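Local atomic coordinates of putative uncharacterized protein (Burkholderia ambifaria, PDB entry 3W20), a protein that probably acts as a 2-oxoglutarate-dependent dioxygenase on N-substituted L-amino acids, with a double-stranded beta-helix fold that here holds a zinc ion. Residues S173-I184 against P232-K243. Sequence-based numbering, arbitrary orientation.
Sequences SFPRQLGGFLTI and PQPGQLTLFQSK
The ring of F181 carries the side chain of T238 over one face, T238 CB lying 3.9 Å from the ring centroid in a CH-pi contact, and meets F240 at its edge, where CE2 of F181 and CE2 of F240 are 3.7 Å apart. On the F240 ring, CA of G179 sits off-centre over a face; glycine suits this place because a beta carbon on G179 would run into the F240 ring. Strands 178-184 and 236-241 are antiparallel neighbours in the double-stranded beta-helix of this dioxygenase, with G179-F240 and F181-T238 as hydrogen-bonded pairs. With CG between the backbone N and the carbonyl carbon (chi1 62°), the F181 ring lies alongside T238 on the neighbouring strand. Both phenylalanines project from the sheet face that looks toward the active site: F181 touches R255, which binds 2-oxoglutarate, a ligand absent from this chain, and F240 packs edge-to-face with the zinc ligand H246. From the other face L237, L239 and L182 extend apolar branches, L239 against L30 of helix 23-31 and L182 against W51 of helix 48-52. G180 lets CD2 of L239 settle 3.8 Å from its CA.

At the end where S173-Q177 leads into its strand, the R176 guanidinium has P175 CB over one face and Q241 OE1 at its edge. R176 NH2 donates to a lone pair of Q241 OE1 at 2.9 Å, with an N-H...O angle of 170°, although the guanidinium and amide planes are nearly perpendicular. R199 also donates to OE1, so two arginines grip one amide oxygen. The K243 chain, bent at its last two torsions, passes CD 3.5 Å from F174 O, and its NZ forms a salt bridge with D158. Near the opposite end, a water donates to the carbonyls of F181 and Q236 and accepts from T183 OG1 (2.9 Å) and T238 OG1 (3.0 Å).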
ATOM      1  N   SER A 173      14.702  14.695  -3.598  1.00 14.36           N
ATOM      2  CA  SER A 173      15.928  14.159  -2.971  1.00 14.95           C
ATOM      3  C   SER A 173      16.273  14.989  -1.771  1.00 14.58           C
ATOM      4  O   SER A 173      16.064  16.220  -1.797  1.00 17.81           O
ATOM      5  CB  SER A 173      17.103  14.150  -3.932  1.00 13.55           C
ATOM      6  OG  SER A 173      18.373  13.686  -3.342  1.00 14.49           O
ATOM      7  N   PHE A 174      16.799  14.331  -0.710  1.00 13.75           N
ATOM      8  CA  PHE A 174      17.215  15.005   0.513  1.00 14.84           C
ATOM      9  C   PHE A 174      18.704  14.826   0.620  1.00 14.52           C
ATOM     10  O   PHE A 174      19.188  13.680   0.801  1.00 12.82           O
ATOM     11  CB  PHE A 174      16.521  14.337   1.714  1.00 13.54           C
ATOM     12  CG  PHE A 174      15.016  14.649   1.767  1.00 16.95           C
ATOM     13  CD1 PHE A 174      14.539  15.649   2.615  1.00 16.62           C
ATOM     14  CD2 PHE A 174      14.129  14.054   0.874  1.00 17.20           C
ATOM     15  CE1 PHE A 174      13.162  15.951   2.671  1.00 17.04           C
ATOM     16  CE2 PHE A 174      12.774  14.433   0.849  1.00 18.69           C
ATOM     17  CZ  PHE A 174      12.296  15.384   1.769  1.00 15.82           C
ATOM     18  N   PRO A 175      19.500  15.907   0.412  1.00 14.72           N
ATOM     19  CA  PRO A 175      20.952  15.629   0.309  1.00 14.13           C
ATOM     20  C   PRO A 175      21.595  15.126   1.586  1.00 14.24           C
ATOM     21  O   PRO A 175      22.641  14.475   1.556  1.00 14.74           O
ATOM     22  CB  PRO A 175      21.556  17.028  -0.061  1.00 16.47           C
ATOM     23  CG  PRO A 175      20.453  18.002   0.252  1.00 16.26           C
ATOM     24  CD  PRO A 175      19.141  17.333   0.175  1.00 14.60           C
ATOM     25  N   ARG A 176      20.954  15.345   2.744  1.00 13.24           N
ATOM     26  CA  ARG A 176      21.477  14.831   3.967  1.00 14.09           C
ATOM     27  C   ARG A 176      20.744  13.579   4.462  1.00 13.57           C
ATOM     28  O   ARG A 176      20.680  13.336   5.676  1.00 14.76           O
ATOM     29  CB  ARG A 176      21.547  15.901   5.085  1.00 14.45           C
ATOM     30  CG  ARG A 176      22.264  17.195   4.646  1.00 15.73           C
ATOM     31  CD  ARG A 176      23.688  16.926   4.093  1.00 16.20           C
ATOM     32  NE  ARG A 176      23.977  17.974   3.089  1.00 20.51           N
ATOM     33  CZ  ARG A 176      24.826  17.820   2.078  1.00 18.06           C
ATOM     34  NH1 ARG A 176      24.989  18.811   1.234  1.00 20.06           N
ATOM     35  NH2 ARG A 176      25.575  16.730   1.915  1.00 17.98           N
ATOM     36  N   GLN A 177      20.100  12.818   3.555  1.00 12.04           N
ATOM     37  CA  GLN A 177      19.396  11.588   4.018  1.00 12.31           C
ATOM     38  C   GLN A 177      20.431  10.757   4.811  1.00 12.25           C
ATOM     39  O   GLN A 177      21.569  10.578   4.331  1.00 12.66           O
ATOM     40  CB  GLN A 177      18.936  10.793   2.811  1.00 11.10           C
ATOM     41  CG  GLN A 177      18.291   9.409   3.196  1.00 12.09           C
ATOM     42  CD  GLN A 177      17.652   8.718   1.996  1.00 11.70           C
ATOM     43  OE1 GLN A 177      16.988   9.356   1.189  1.00 12.65           O
ATOM     44  NE2 GLN A 177      17.720   7.374   1.996  1.00 11.98           N
ATOM     45  N   LEU A 178      20.014  10.210   5.978  1.00 11.81           N
ATOM     46  CA  LEU A 178      20.985   9.435   6.775  1.00 12.78           C
ATOM     47  C   LEU A 178      20.595   8.000   6.778  1.00 14.68           C
ATOM     48  O   LEU A 178      19.386   7.714   6.851  1.00 13.39           O
ATOM     49  CB  LEU A 178      21.020   9.935   8.219  1.00 13.26           C
ATOM     50  CG  LEU A 178      21.269  11.440   8.265  1.00 12.78           C
ATOM     51  CD1 LEU A 178      21.243  11.828   9.746  1.00 13.99           C
ATOM     52  CD2 LEU A 178      22.604  11.861   7.551  1.00 13.14           C
ATOM     53  N   GLY A 179      21.587   7.095   6.798  1.00 14.34           N
ATOM     54  CA  GLY A 179      21.319   5.699   7.186  1.00 15.23           C
ATOM     55  C   GLY A 179      21.767   5.578   8.651  1.00 15.10           C
ATOM     56  O   GLY A 179      22.714   6.282   9.078  1.00 15.45           O
ATOM     57  N   GLY A 180      21.094   4.721   9.433  1.00 15.88           N
ATOM     58  CA  GLY A 180      21.493   4.519  10.833  1.00 16.27           C
ATOM     59  C   GLY A 180      21.375   3.015  11.046  1.00 17.52           C
ATOM     60  O   GLY A 180      20.256   2.445  10.821  1.00 17.37           O
ATOM     61  N   PHE A 181      22.468   2.323  11.449  1.00 15.76           N
ATOM     62  CA  PHE A 181      22.255   0.897  11.782  1.00 16.56           C
ATOM     63  C   PHE A 181      23.087   0.538  12.996  1.00 16.70           C
ATOM     64  O   PHE A 181      24.236   1.051  13.178  1.00 16.60           O
ATOM     65  CB  PHE A 181      22.603  -0.020  10.577  1.00 17.12           C
ATOM     66  CG  PHE A 181      24.074   0.052  10.123  1.00 19.03           C
ATOM     67  CD1 PHE A 181      25.031  -0.832  10.634  1.00 17.01           C
ATOM     68  CD2 PHE A 181      24.495   1.019   9.168  1.00 19.16           C
ATOM     69  CE1 PHE A 181      26.374  -0.777  10.212  1.00 21.07           C
ATOM     70  CE2 PHE A 181      25.822   1.081   8.759  1.00 18.21           C
ATOM     71  CZ  PHE A 181      26.802   0.193   9.259  1.00 21.26           C
ATOM     72  N   LEU A 182      22.449  -0.234  13.866  1.00 16.01           N
ATOM     73  CA  LEU A 182      23.067  -0.683  15.123  1.00 15.60           C
ATOM     74  C   LEU A 182      23.566  -2.114  14.840  1.00 17.53           C
ATOM     75  O   LEU A 182      22.807  -2.933  14.324  1.00 16.49           O
ATOM     76  CB  LEU A 182      22.001  -0.733  16.206  1.00 17.92           C
ATOM     77  CG  LEU A 182      22.494  -1.414  17.519  1.00 18.06           C
ATOM     78  CD1 LEU A 182      23.653  -0.668  18.208  1.00 18.62           C
ATOM     79  CD2 LEU A 182      21.273  -1.423  18.448  1.00 19.30           C
ATOM     80  N   THR A 183      24.851  -2.370  15.114  1.00 17.35           N
ATOM     81  CA  THR A 183      25.405  -3.727  14.858  1.00 18.65           C
ATOM     82  C   THR A 183      25.138  -4.533  16.142  1.00 17.96           C
ATOM     83  O   THR A 183      25.342  -4.048  17.270  1.00 19.64           O
ATOM     84  CB  THR A 183      26.904  -3.652  14.469  1.00 19.46           C
ATOM     85  OG1 THR A 183      27.009  -2.922  13.226  1.00 20.51           O
ATOM     86  CG2 THR A 183      27.434  -5.088  14.136  1.00 20.12           C
ATOM     87  N   ILE A 184      24.617  -5.721  15.912  1.00 21.30           N
ATOM     88  CA  ILE A 184      24.236  -6.656  17.006  1.00 19.41           C
ATOM     89  C   ILE A 184      25.221  -7.841  17.097  1.00 21.66           C
ATOM     90  O   ILE A 184      25.693  -8.152  18.203  1.00 23.02           O
ATOM     91  CB  ILE A 184      22.796  -7.166  16.791  1.00 20.60           C
ATOM     92  CG1 ILE A 184      21.784  -5.993  16.917  1.00 19.46           C
ATOM     93  CG2 ILE A 184      22.420  -8.206  17.856  1.00 25.23           C
ATOM     94  CD1 ILE A 184      21.735  -5.286  18.254  1.00 21.57           C
ATOM     95  N   PRO A 232      32.245  -1.239  12.193  1.00 21.42           N
ATOM     96  CA  PRO A 232      31.416  -1.032  13.388  1.00 24.31           C
ATOM     97  C   PRO A 232      31.348  -2.388  14.167  1.00 22.23           C
ATOM     98  O   PRO A 232      31.253  -3.471  13.538  1.00 23.58           O
ATOM     99  CB  PRO A 232      30.036  -0.636  12.815  1.00 24.29           C
ATOM    100  CG  PRO A 232      30.267  -0.295  11.404  1.00 28.18           C
ATOM    101  CD  PRO A 232      31.491  -1.080  10.941  1.00 24.69           C
ATOM    102  N   GLN A 233      31.386  -2.292  15.473  1.00 22.54           N
ATOM    103  CA  GLN A 233      31.408  -3.468  16.358  1.00 23.53           C
ATOM    104  C   GLN A 233      30.052  -3.662  16.985  1.00 23.11           C
ATOM    105  O   GLN A 233      29.270  -2.718  17.134  1.00 19.60           O
ATOM    106  CB  GLN A 233      32.453  -3.258  17.457  1.00 24.59           C
ATOM    107  CG  GLN A 233      33.871  -3.019  16.879  1.00 28.01           C
ATOM    108  CD  GLN A 233      34.315  -4.234  16.081  1.00 31.52           C
ATOM    109  OE1 GLN A 233      34.558  -4.199  14.856  1.00 30.10           O
ATOM    110  NE2 GLN A 233      34.352  -5.350  16.761  1.00 29.14           N
ATOM    111  N   PRO A 234      29.764  -4.903  17.430  1.00 22.56           N
ATOM    112  CA  PRO A 234      28.573  -5.028  18.313  1.00 24.03           C
ATOM    113  C   PRO A 234      28.382  -3.915  19.354  1.00 22.20           C
ATOM    114  O   PRO A 234      29.303  -3.567  20.117  1.00 22.08           O
ATOM    115  CB  PRO A 234      28.748  -6.435  18.970  1.00 24.70           C
ATOM    116  CG  PRO A 234      29.527  -7.169  17.921  1.00 22.81           C
ATOM    117  CD  PRO A 234      30.500  -6.180  17.303  1.00 24.26           C
ATOM    118  N   GLY A 235      27.180  -3.289  19.326  1.00 21.37           N
ATOM    119  CA  GLY A 235      26.792  -2.278  20.304  1.00 20.40           C
ATOM    120  C   GLY A 235      26.986  -0.883  19.699  1.00 20.40           C
ATOM    121  O   GLY A 235      26.511   0.108  20.248  1.00 22.39           O
ATOM    122  N   GLN A 236      27.678  -0.815  18.566  1.00 19.40           N
ATOM    123  CA  GLN A 236      27.913   0.508  17.887  1.00 17.38           C
ATOM    124  C   GLN A 236      26.786   0.866  16.898  1.00 15.46           C
ATOM    125  O   GLN A 236      26.326   0.022  16.153  1.00 17.66           O
ATOM    126  CB  GLN A 236      29.314   0.628  17.242  1.00 19.67           C
ATOM    127  CG  GLN A 236      30.476   0.503  18.241  1.00 20.29           C
ATOM    128  CD  GLN A 236      31.834   0.720  17.552  1.00 17.63           C
ATOM    129  OE1 GLN A 236      32.097   0.196  16.477  1.00 21.07           O
ATOM    130  NE2 GLN A 236      32.661   1.551  18.160  1.00 24.25           N
ATOM    131  N   LEU A 237      26.404   2.148  16.907  1.00 15.16           N
ATOM    132  CA  LEU A 237      25.415   2.680  15.958  1.00 15.66           C
ATOM    133  C   LEU A 237      26.237   3.479  14.950  1.00 14.65           C
ATOM    134  O   LEU A 237      27.000   4.354  15.341  1.00 15.91           O
ATOM    135  CB  LEU A 237      24.526   3.662  16.696  1.00 15.27           C
ATOM    136  CG  LEU A 237      23.502   4.424  15.818  1.00 16.36           C
ATOM    137  CD1 LEU A 237      22.486   3.491  15.113  1.00 21.16           C
ATOM    138  CD2 LEU A 237      22.784   5.414  16.759  1.00 18.53           C
ATOM    139  N   THR A 238      26.036   3.183  13.670  1.00 14.67           N
ATOM    140  CA  THR A 238      26.714   3.912  12.630  1.00 14.09           C
ATOM    141  C   THR A 238      25.671   4.825  11.927  1.00 14.17           C
ATOM    142  O   THR A 238      24.655   4.293  11.472  1.00 15.14           O
ATOM    143  CB  THR A 238      27.268   2.920  11.635  1.00 14.78           C
ATOM    144  OG1 THR A 238      28.254   2.140  12.335  1.00 15.94           O
ATOM    145  CG2 THR A 238      28.056   3.637  10.524  1.00 13.92           C
ATOM    146  N   LEU A 239      25.960   6.121  11.852  1.00 15.34           N
ATOM    147  CA  LEU A 239      25.066   7.109  11.249  1.00 13.98           C
ATOM    148  C   LEU A 239      25.872   7.732  10.098  1.00 13.83           C
ATOM    149  O   LEU A 239      27.083   8.046  10.285  1.00 15.79           O
ATOM    150  CB  LEU A 239      24.717   8.141  12.258  1.00 16.25           C
ATOM    151  CG  LEU A 239      23.999   7.623  13.524  1.00 17.72           C
ATOM    152  CD1 LEU A 239      24.013   8.753  14.525  1.00 18.01           C
ATOM    153  CD2 LEU A 239      22.582   7.356  13.034  1.00 18.45           C
ATOM    154  N   PHE A 240      25.326   7.734   8.879  1.00 12.85           N
ATOM    155  CA  PHE A 240      26.092   8.240   7.803  1.00 12.54           C
ATOM    156  C   PHE A 240      25.235   8.864   6.723  1.00 12.71           C
ATOM    157  O   PHE A 240      24.017   8.617   6.657  1.00 13.11           O
ATOM    158  CB  PHE A 240      26.929   7.117   7.096  1.00 12.24           C
ATOM    159  CG  PHE A 240      26.093   6.017   6.498  1.00 14.78           C
ATOM    160  CD1 PHE A 240      25.956   5.881   5.104  1.00 14.47           C
ATOM    161  CD2 PHE A 240      25.489   5.062   7.333  1.00 15.87           C
ATOM    162  CE1 PHE A 240      25.156   4.837   4.570  1.00 15.85           C
ATOM    163  CE2 PHE A 240      24.691   4.033   6.806  1.00 15.15           C
ATOM    164  CZ  PHE A 240      24.547   3.896   5.436  1.00 15.87           C
ATOM    165  N   GLN A 241      25.904   9.648   5.866  1.00 12.87           N
ATOM    166  CA  GLN A 241      25.138  10.271   4.752  1.00 12.70           C
ATOM    167  C   GLN A 241      24.927   9.228   3.670  1.00 13.71           C
ATOM    168  O   GLN A 241      25.885   8.795   2.935  1.00 13.81           O
ATOM    169  CB  GLN A 241      25.821  11.553   4.225  1.00 13.56           C
ATOM    170  CG  GLN A 241      25.867  12.612   5.277  1.00 12.81           C
ATOM    171  CD  GLN A 241      26.158  13.997   4.653  1.00 14.59           C
ATOM    172  OE1 GLN A 241      25.577  14.329   3.611  1.00 15.12           O
ATOM    173  NE2 GLN A 241      27.022  14.773   5.248  1.00 13.73           N
ATOM    174  N   SER A 242      23.662   8.788   3.465  1.00 11.40           N
ATOM    175  CA  SER A 242      23.478   7.577   2.681  1.00 12.03           C
ATOM    176  C   SER A 242      23.542   7.809   1.154  1.00 13.96           C
ATOM    177  O   SER A 242      23.584   6.850   0.381  1.00 12.77           O
ATOM    178  CB  SER A 242      22.196   6.850   3.099  1.00 12.67           C
ATOM    179  OG  SER A 242      21.041   7.568   2.647  1.00 13.00           O
ATOM    180  N   LYS A 243      23.592   9.097   0.724  1.00 11.91           N
ATOM    181  CA  LYS A 243      23.785   9.352  -0.717  1.00 12.02           C
ATOM    182  C   LYS A 243      25.219   9.012  -1.235  1.00 11.56           C
ATOM    183  O   LYS A 243      25.402   8.903  -2.476  1.00 13.07           O
ATOM    184  CB  LYS A 243      23.394  10.816  -1.004  1.00 12.34           C
ATOM    185  CG  LYS A 243      21.857  10.853  -1.091  1.00 11.95           C
ATOM    186  CD  LYS A 243      21.420  12.264  -1.461  1.00 12.38           C
ATOM    187  CE  LYS A 243      21.953  12.847  -2.782  1.00 11.22           C
ATOM    188  NZ  LYS A 243      21.624  11.955  -3.979  1.00 11.42           N
TER
HETATM  189  O   HOH W   1      22.973  11.619   2.115  1.00 12.91           O
HETATM  190  O   HOH W   2      26.677  -0.086  13.486  1.00 17.91           O